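Local coordinates for protein glutathione s-transferase III (Zea mays, PDB 1AW9) that probably catalyses the conjugation of reduced glutathione to hydrophobic electrophiles, among them certain herbicides, as a phi-class glutathione transferase, at residues Leu95-Leu99 with Thr162-His168; His168-Leu173 with Trp193-Ile197. Residue numbers count along the deposited sequence, not the author numbering.

Contact 1. Residues Leu95-Leu99 with Thr162-His168; sequences LEVWL and TLADANH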
ATOM      1  N   LEU A  95      15.558 -13.440 -29.188  1.00 24.96           N
ATOM      2  CA  LEU A  95      14.135 -13.355 -29.381  1.00 25.46           C
ATOM      3  C   LEU A  95      13.336 -13.817 -28.141  1.00 25.77           C
ATOM      4  O   LEU A  95      12.385 -13.153 -27.753  1.00 25.39           O
ATOM      5  CB  LEU A  95      13.718 -14.147 -30.595  1.00 26.41           C
ATOM      6  CG  LEU A  95      12.217 -14.002 -30.846  1.00 29.94           C
ATOM      7  CD1 LEU A  95      11.836 -12.554 -31.150  1.00 31.08           C
ATOM      8  CD2 LEU A  95      11.829 -14.897 -31.977  1.00 31.68           C
ATOM      9  N   GLU A  96      13.719 -14.941 -27.529  1.00 24.64           N
ATOM     10  CA  GLU A  96      13.018 -15.467 -26.355  1.00 23.14           C
ATOM     11  C   GLU A  96      13.241 -14.586 -25.107  1.00 22.61           C
ATOM     12  O   GLU A  96      12.314 -14.362 -24.319  1.00 23.06           O
ATOM     13  CB  GLU A  96      13.433 -16.911 -26.068  1.00 21.63           C
ATOM     14  CG  GLU A  96      13.207 -17.886 -27.211  1.00 23.96           C
ATOM     15  CD  GLU A  96      11.750 -18.136 -27.550  1.00 25.31           C
ATOM     16  OE1 GLU A  96      10.832 -17.643 -26.853  1.00 25.49           O
ATOM     17  OE2 GLU A  96      11.534 -18.839 -28.549  1.00 28.00           O
ATOM     18  N   VAL A  97      14.468 -14.089 -24.939  1.00 19.57           N
ATOM     19  CA  VAL A  97      14.800 -13.227 -23.827  1.00 15.24           C
ATOM     20  C   VAL A  97      14.010 -11.921 -23.879  1.00 14.86           C
ATOM     21  O   VAL A  97      13.371 -11.578 -22.913  1.00 15.52           O
ATOM     22  CB  VAL A  97      16.298 -12.965 -23.789  1.00 15.05           C
ATOM     23  CG1 VAL A  97      16.611 -11.887 -22.804  1.00 13.86           C
ATOM     24  CG2 VAL A  97      17.023 -14.246 -23.382  1.00 10.56           C
ATOM     25  N   TRP A  98      13.957 -11.246 -25.025  1.00 13.33           N
ATOM     26  CA  TRP A  98      13.235  -9.986 -25.119  1.00 14.14           C
ATOM     27  C   TRP A  98      11.726 -10.066 -25.105  1.00 13.70           C
ATOM     28  O   TRP A  98      11.063  -9.027 -24.918  1.00 15.02           O
ATOM     29  CB  TRP A  98      13.730  -9.117 -26.286  1.00 13.14           C
ATOM     30  CG  TRP A  98      15.079  -8.635 -25.974  1.00 14.27           C
ATOM     31  CD1 TRP A  98      16.245  -9.302 -26.210  1.00 14.79           C
ATOM     32  CD2 TRP A  98      15.414  -7.530 -25.140  1.00 14.02           C
ATOM     33  NE1 TRP A  98      17.272  -8.715 -25.534  1.00 17.01           N
ATOM     34  CE2 TRP A  98      16.796  -7.611 -24.874  1.00 15.30           C
ATOM     35  CE3 TRP A  98      14.679  -6.487 -24.570  1.00 15.51           C
ATOM     36  CZ2 TRP A  98      17.475  -6.681 -24.059  1.00 16.41           C
ATOM     37  CZ3 TRP A  98      15.352  -5.561 -23.754  1.00 14.94           C
ATOM     38  CH2 TRP A  98      16.735  -5.669 -23.511  1.00 15.09           C
ATOM     39  N   LEU A  99      11.179 -11.268 -25.316  1.00 12.91           N
ATOM     40  CA  LEU A  99       9.715 -11.510 -25.270  1.00 12.42           C
ATOM     41  C   LEU A  99       9.330 -11.520 -23.810  1.00  9.77           C
ATOM     42  O   LEU A  99       8.266 -11.054 -23.452  1.00 10.28           O
ATOM     43  CB  LEU A  99       9.317 -12.851 -25.898  1.00  8.56           C
ATOM     44  CG  LEU A  99       9.198 -12.848 -27.417  1.00 11.72           C
ATOM     45  CD1 LEU A  99       9.197 -14.293 -27.974  1.00 10.65           C
ATOM     46  CD2 LEU A  99       7.980 -12.027 -27.864  1.00 11.26           C
ATOM     47  N   THR A 162      10.857  -8.356 -35.208  1.00 22.96           N
ATOM     48  CA  THR A 162      10.248  -9.620 -34.863  1.00 21.18           C
ATOM     49  C   THR A 162       9.076  -9.386 -33.925  1.00 21.21           C
ATOM     50  O   THR A 162       8.671  -8.241 -33.682  1.00 19.02           O
ATOM     51  CB  THR A 162      11.264 -10.602 -34.189  1.00 21.94           C
ATOM     52  OG1 THR A 162      11.738 -10.042 -32.958  1.00 22.14           O
ATOM     53  CG2 THR A 162      12.458 -10.882 -35.108  1.00 20.88           C
ATOM     54  N   LEU A 163       8.513 -10.493 -33.432  1.00 20.73           N
ATOM     55  CA  LEU A 163       7.396 -10.485 -32.505  1.00 16.83           C
ATOM     56  C   LEU A 163       7.790  -9.683 -31.251  1.00 15.11           C
ATOM     57  O   LEU A 163       6.982  -8.922 -30.706  1.00 16.02           O
ATOM     58  CB  LEU A 163       7.048 -11.924 -32.138  1.00 14.83           C
ATOM     59  CG  LEU A 163       5.811 -12.167 -31.259  1.00 14.74           C
ATOM     60  CD1 LEU A 163       4.538 -11.690 -31.977  1.00 15.35           C
ATOM     61  CD2 LEU A 163       5.731 -13.644 -30.906  1.00 12.63           C
ATOM     62  N   ALA A 164       9.033  -9.844 -30.815  1.00 13.80           N
ATOM     63  CA  ALA A 164       9.532  -9.132 -29.644  1.00 14.62           C
ATOM     64  C   ALA A 164       9.266  -7.628 -29.740  1.00 15.87           C
ATOM     65  O   ALA A 164       8.784  -7.035 -28.770  1.00 16.71           O
ATOM     66  CB  ALA A 164      11.026  -9.408 -29.431  1.00 10.00           C
ATOM     67  N   ASP A 165       9.486  -7.022 -30.912  1.00 16.69           N
ATOM     68  CA  ASP A 165       9.263  -5.567 -31.061  1.00 16.38           C
ATOM     69  C   ASP A 165       7.789  -5.208 -31.156  1.00 17.69           C
ATOM     70  O   ASP A 165       7.352  -4.215 -30.570  1.00 18.91           O
ATOM     71  CB  ASP A 165       9.995  -4.986 -32.291  1.00 14.05           C
ATOM     72  CG  ASP A 165      11.427  -5.479 -32.407  1.00 15.80           C
ATOM     73  OD1 ASP A 165      11.608  -6.543 -32.993  1.00 20.94           O
ATOM     74  OD2 ASP A 165      12.379  -4.865 -31.890  1.00 15.67           O
ATOM     75  N   ALA A 166       7.033  -6.031 -31.881  1.00 16.79           N
ATOM     76  CA  ALA A 166       5.629  -5.784 -32.125  1.00 15.94           C
ATOM     77  C   ALA A 166       4.798  -5.775 -30.834  1.00 17.55           C
ATOM     78  O   ALA A 166       3.834  -5.000 -30.710  1.00 15.58           O
ATOM     79  CB  ALA A 166       5.085  -6.832 -33.138  1.00 16.17           C
ATOM     80  N   ASN A 167       5.195  -6.624 -29.878  1.00 16.42           N
ATOM     81  CA  ASN A 167       4.504  -6.737 -28.591  1.00 16.56           C
ATOM     82  C   ASN A 167       4.614  -5.460 -27.759  1.00 16.58           C
ATOM     83  O   ASN A 167       3.810  -5.228 -26.856  1.00 17.14           O
ATOM     84  CB  ASN A 167       5.016  -7.953 -27.807  1.00 14.95           C
ATOM     85  CG  ASN A 167       4.278  -9.247 -28.180  1.00 16.98           C
ATOM     86  OD1 ASN A 167       3.284  -9.224 -28.911  1.00 18.80           O
ATOM     87  ND2 ASN A 167       4.718 -10.356 -27.632  1.00 15.75           N
ATOM     88  N   HIS A 168       5.563  -4.597 -28.124  1.00 14.86           N
ATOM     89  CA  HIS A 168       5.776  -3.344 -27.428  1.00 11.64           C
ATOM     90  C   HIS A 168       4.996  -2.224 -28.012  1.00 12.29           C
ATOM     91  O   HIS A 168       4.701  -1.277 -27.316  1.00 14.71           O
ATOM     92  CB  HIS A 168       7.220  -2.908 -27.539  1.00 11.14           C
ATOM     93  CG  HIS A 168       8.152  -3.668 -26.656  1.00  8.39           C
ATOM     94  ND1 HIS A 168       8.691  -4.874 -27.012  1.00  8.45           N
ATOM     95  CD2 HIS A 168       8.679  -3.350 -25.457  1.00  7.24           C
ATOM     96  CE1 HIS A 168       9.523  -5.270 -26.076  1.00  7.32           C
ATOM     97  NE2 HIS A 168       9.540  -4.358 -25.109  1.00  9.45           N
TER
HETATM   98  O   HOH W   1       6.359 -10.421 -25.219  1.00 26.56           O
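Ala164 is the centre of this contact: its CA lies 5.0 Å from the CA of Leu99, and its small side chain meets two leucines of helix 92-122 in different rotamers. Leu95 (t, p) carries CD1 to 3.7 Å from Ala164 CB and 3.1 Å from Thr162 OG1. Leu99 (m, t) sends CD2 to 3.7 Å from Ala164 CA and 3.7 Å from Asn167 ND2. Trp98 (m) adds its CB but swings its indole away, to stack on His149. The p rotamer of Thr162 lets OG1 accept a weak bond from Ala164 N, while Thr162 N donates to Asp165 OD1 (3.0 Å): a capping box well known in the GST fold. Asp165 OD1 thus serves the helix start, while OD2 accepts from Trp193 NE1 and Leu156 N. One water links Leu99 O (2.7 Å) to Asn167 ND2 (2.9 Å); Asn167 OD1 is hydrogen-bonded to Asn71 ND2 on helix 67-77. With no direct hydrogen bond between the segments, apolar fit and this water hold them together.

Contact 2. Residues His168-Leu173 with Trp193-Ile197; sequences HASYLL and WWEAI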
ATOM      1  N   HIS A 168       5.563  -4.597 -28.124  1.00 14.86           N
ATOM      2  CA  HIS A 168       5.776  -3.344 -27.428  1.00 11.64           C
ATOM      3  C   HIS A 168       4.996  -2.224 -28.012  1.00 12.29           C
ATOM      4  O   HIS A 168       4.701  -1.277 -27.316  1.00 14.71           O
ATOM      5  CB  HIS A 168       7.220  -2.908 -27.539  1.00 11.14           C
ATOM      6  CG  HIS A 168       8.152  -3.668 -26.656  1.00  8.39           C
ATOM      7  ND1 HIS A 168       8.691  -4.874 -27.012  1.00  8.45           N
ATOM      8  CD2 HIS A 168       8.679  -3.350 -25.457  1.00  7.24           C
ATOM      9  CE1 HIS A 168       9.523  -5.270 -26.076  1.00  7.32           C
ATOM     10  NE2 HIS A 168       9.540  -4.358 -25.109  1.00  9.45           N
ATOM     11  N   ALA A 169       4.667  -2.299 -29.293  1.00 13.66           N
ATOM     12  CA  ALA A 169       4.027  -1.182 -29.966  1.00 13.12           C
ATOM     13  C   ALA A 169       2.831  -0.437 -29.381  1.00 15.55           C
ATOM     14  O   ALA A 169       2.834   0.806 -29.387  1.00 16.26           O
ATOM     15  CB  ALA A 169       3.783  -1.524 -31.406  1.00 14.58           C
ATOM     16  N   SER A 170       1.801  -1.153 -28.901  1.00 17.49           N
ATOM     17  CA  SER A 170       0.616  -0.487 -28.364  1.00 14.53           C
ATOM     18  C   SER A 170       0.925   0.302 -27.123  1.00 14.78           C
ATOM     19  O   SER A 170       0.451   1.420 -26.982  1.00 15.86           O
ATOM     20  CB  SER A 170      -0.547  -1.440 -28.130  1.00 12.38           C
ATOM     21  OG  SER A 170      -0.271  -2.378 -27.138  1.00 14.09           O
ATOM     22  N   TYR A 171       1.746  -0.246 -26.235  1.00 15.04           N
ATOM     23  CA  TYR A 171       2.093   0.480 -25.038  1.00 13.21           C
ATOM     24  C   TYR A 171       3.051   1.636 -25.276  1.00 14.34           C
ATOM     25  O   TYR A 171       2.940   2.653 -24.595  1.00 15.77           O
ATOM     26  CB  TYR A 171       2.512  -0.448 -23.916  1.00 15.31           C
ATOM     27  CG  TYR A 171       1.303  -0.875 -23.088  1.00 18.44           C
ATOM     28  CD1 TYR A 171       0.830  -0.073 -22.047  1.00 18.35           C
ATOM     29  CD2 TYR A 171       0.618  -2.069 -23.359  1.00 21.77           C
ATOM     30  CE1 TYR A 171      -0.279  -0.444 -21.300  1.00 19.40           C
ATOM     31  CE2 TYR A 171      -0.509  -2.448 -22.604  1.00 21.76           C
ATOM     32  CZ  TYR A 171      -0.938  -1.625 -21.580  1.00 21.07           C
ATOM     33  OH  TYR A 171      -2.022  -1.993 -20.806  1.00 27.99           O
ATOM     34  N   LEU A 172       3.930   1.544 -26.281  1.00 11.85           N
ATOM     35  CA  LEU A 172       4.820   2.658 -26.598  1.00 11.68           C
ATOM     36  C   LEU A 172       3.937   3.797 -27.131  1.00 14.16           C
ATOM     37  O   LEU A 172       4.128   4.977 -26.806  1.00 13.32           O
ATOM     38  CB  LEU A 172       5.857   2.253 -27.650  1.00 10.70           C
ATOM     39  CG  LEU A 172       7.102   1.501 -27.178  1.00 10.50           C
ATOM     40  CD1 LEU A 172       7.902   1.180 -28.398  1.00 11.44           C
ATOM     41  CD2 LEU A 172       7.949   2.311 -26.196  1.00  9.84           C
ATOM     42  N   LEU A 173       2.950   3.417 -27.938  1.00 16.46           N
ATOM     43  CA  LEU A 173       1.988   4.350 -28.520  1.00 18.22           C
ATOM     44  C   LEU A 173       1.265   5.116 -27.415  1.00 18.38           C
ATOM     45  O   LEU A 173       1.266   6.340 -27.393  1.00 20.11           O
ATOM     46  CB  LEU A 173       0.989   3.580 -29.404  1.00 18.33           C
ATOM     47  CG  LEU A 173       0.002   4.350 -30.275  1.00 21.30           C
ATOM     48  CD1 LEU A 173      -1.202   4.804 -29.475  1.00 27.21           C
ATOM     49  CD2 LEU A 173       0.692   5.544 -30.931  1.00 24.16           C
ATOM     50  N   TRP A 193      14.331   3.499 -32.473  1.00 18.63           N
ATOM     51  CA  TRP A 193      13.674   2.199 -32.541  1.00 17.25           C
ATOM     52  C   TRP A 193      12.166   2.344 -32.565  1.00 17.88           C
ATOM     53  O   TRP A 193      11.489   1.698 -33.352  1.00 18.96           O
ATOM     54  CB  TRP A 193      14.117   1.353 -31.357  1.00 15.27           C
ATOM     55  CG  TRP A 193      13.321   0.107 -31.116  1.00 18.13           C
ATOM     56  CD1 TRP A 193      13.321  -1.026 -31.873  1.00 19.21           C
ATOM     57  CD2 TRP A 193      12.518  -0.185 -29.958  1.00 19.37           C
ATOM     58  NE1 TRP A 193      12.589  -2.015 -31.255  1.00 18.14           N
ATOM     59  CE2 TRP A 193      12.090  -1.528 -30.071  1.00 19.95           C
ATOM     60  CE3 TRP A 193      12.132   0.553 -28.824  1.00 18.34           C
ATOM     61  CZ2 TRP A 193      11.295  -2.153 -29.087  1.00 19.98           C
ATOM     62  CZ3 TRP A 193      11.335  -0.076 -27.840  1.00 21.07           C
ATOM     63  CH2 TRP A 193      10.930  -1.412 -27.987  1.00 17.57           C
ATOM     64  N   TRP A 194      11.634   3.209 -31.710  1.00 19.41           N
ATOM     65  CA  TRP A 194      10.190   3.474 -31.630  1.00 17.89           C
ATOM     66  C   TRP A 194       9.712   4.168 -32.894  1.00 19.26           C
ATOM     67  O   TRP A 194       8.651   3.864 -33.413  1.00 19.32           O
ATOM     68  CB  TRP A 194       9.885   4.372 -30.417  1.00 16.76           C
ATOM     69  CG  TRP A 194       8.552   5.023 -30.443  1.00 16.05           C
ATOM     70  CD1 TRP A 194       8.289   6.348 -30.266  1.00 16.93           C
ATOM     71  CD2 TRP A 194       7.279   4.383 -30.666  1.00 18.37           C
ATOM     72  NE1 TRP A 194       6.930   6.583 -30.369  1.00 15.84           N
ATOM     73  CE2 TRP A 194       6.289   5.398 -30.609  1.00 17.86           C
ATOM     74  CE3 TRP A 194       6.884   3.057 -30.916  1.00 20.52           C
ATOM     75  CZ2 TRP A 194       4.915   5.127 -30.799  1.00 19.79           C
ATOM     76  CZ3 TRP A 194       5.504   2.786 -31.111  1.00 21.15           C
ATOM     77  CH2 TRP A 194       4.545   3.824 -31.047  1.00 19.11           C
ATOM     78  N   GLU A 195      10.479   5.129 -33.382  1.00 20.21           N
ATOM     79  CA  GLU A 195      10.070   5.815 -34.576  1.00 22.14           C
ATOM     80  C   GLU A 195      10.078   4.903 -35.762  1.00 22.41           C
ATOM     81  O   GLU A 195       9.241   5.047 -36.657  1.00 23.63           O
ATOM     82  CB  GLU A 195      10.909   7.030 -34.781  1.00 24.76           C
ATOM     83  CG  GLU A 195      10.413   8.065 -33.847  1.00 33.92           C
ATOM     84  CD  GLU A 195      11.275   9.279 -33.815  1.00 39.17           C
ATOM     85  OE1 GLU A 195      12.476   9.186 -34.174  1.00 42.98           O
ATOM     86  OE2 GLU A 195      10.742  10.335 -33.398  1.00 45.43           O
ATOM     87  N   ALA A 196      10.977   3.928 -35.753  1.00 21.70           N
ATOM     88  CA  ALA A 196      10.994   2.957 -36.831  1.00 23.37           C
ATOM     89  C   ALA A 196       9.706   2.125 -36.779  1.00 26.50           C
ATOM     90  O   ALA A 196       9.116   1.825 -37.821  1.00 28.42           O
ATOM     91  CB  ALA A 196      12.185   2.056 -36.710  1.00 18.70           C
ATOM     92  N   ILE A 197       9.247   1.751 -35.579  1.00 28.22           N
ATOM     93  CA  ILE A 197       8.024   0.920 -35.438  1.00 28.39           C
ATOM     94  C   ILE A 197       6.763   1.644 -35.928  1.00 29.52           C
ATOM     95  O   ILE A 197       5.878   1.034 -36.514  1.00 31.20           O
ATOM     96  CB  ILE A 197       7.783   0.431 -33.956  1.00 26.64           C
ATOM     97  CG1 ILE A 197       8.952  -0.430 -33.472  1.00 27.10           C
ATOM     98  CG2 ILE A 197       6.469  -0.353 -33.851  1.00 26.04           C
ATOM     99  CD1 ILE A 197       8.841  -0.867 -32.016  1.00 26.95           C
TER
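Trp193 opens Trp193-Ile197 with its indole edge pointed at the face of His168, a T-shaped pair with centroids 5.3 Å apart and planes at 75°; Trp193 CH2 comes to 3.8 Å from His168 CG. Its CZ3 also meets Leu172 CD1 at 3.7 Å, while its NE1 is hydrogen-bonded to Asp165 OD2. Next, Trp194 covers the most surface. Leu172 CB sits over its six-membered ring, 3.7 Å from the centroid, in a CH-pi contact; Leu172 CD1 is only 3.3 Å from Trp194 CE3, and Trp194 CH2 reaches Leu173 CB at 3.9 Å. One turn on from Trp193, Ile197 CG2 packs on Ala169 CB at 3.8 Å. Leu172 is thus wedged between two indoles. The axes of 169-173 and 193-197 pass 10.8 Å apart at -109°, a spacing that the large side chains fill. Helix 188-199 packs across helix 169-176 within the all-helical C-terminal domain; Phe106 of helix 92-122 also touches Leu172, and Phe203 of helix 201-209 packs against Ala169 and Trp194.

Both contacts belong to the helical C-terminal domain, their centres 12 Å apart, and they run in series: contact 1 ties helix 92-122 to the short helix 163-166, and contact 2 ties the following helix 169-176 to helix 188-199. His168, at the junction of the two short helices, takes part in both. A second bridge is Asp165 OD2, 2.9 Å from Trp193 NE1 in a probable hydrogen bond, so the capping-box acid of contact 1 also anchors the first tryptophan of contact 2. Together they join early and late helices into one buried core, whose neighbours include helices 12-23 and 67-77 of the thioredoxin-like domain, bearing likely glutathione-binding residues.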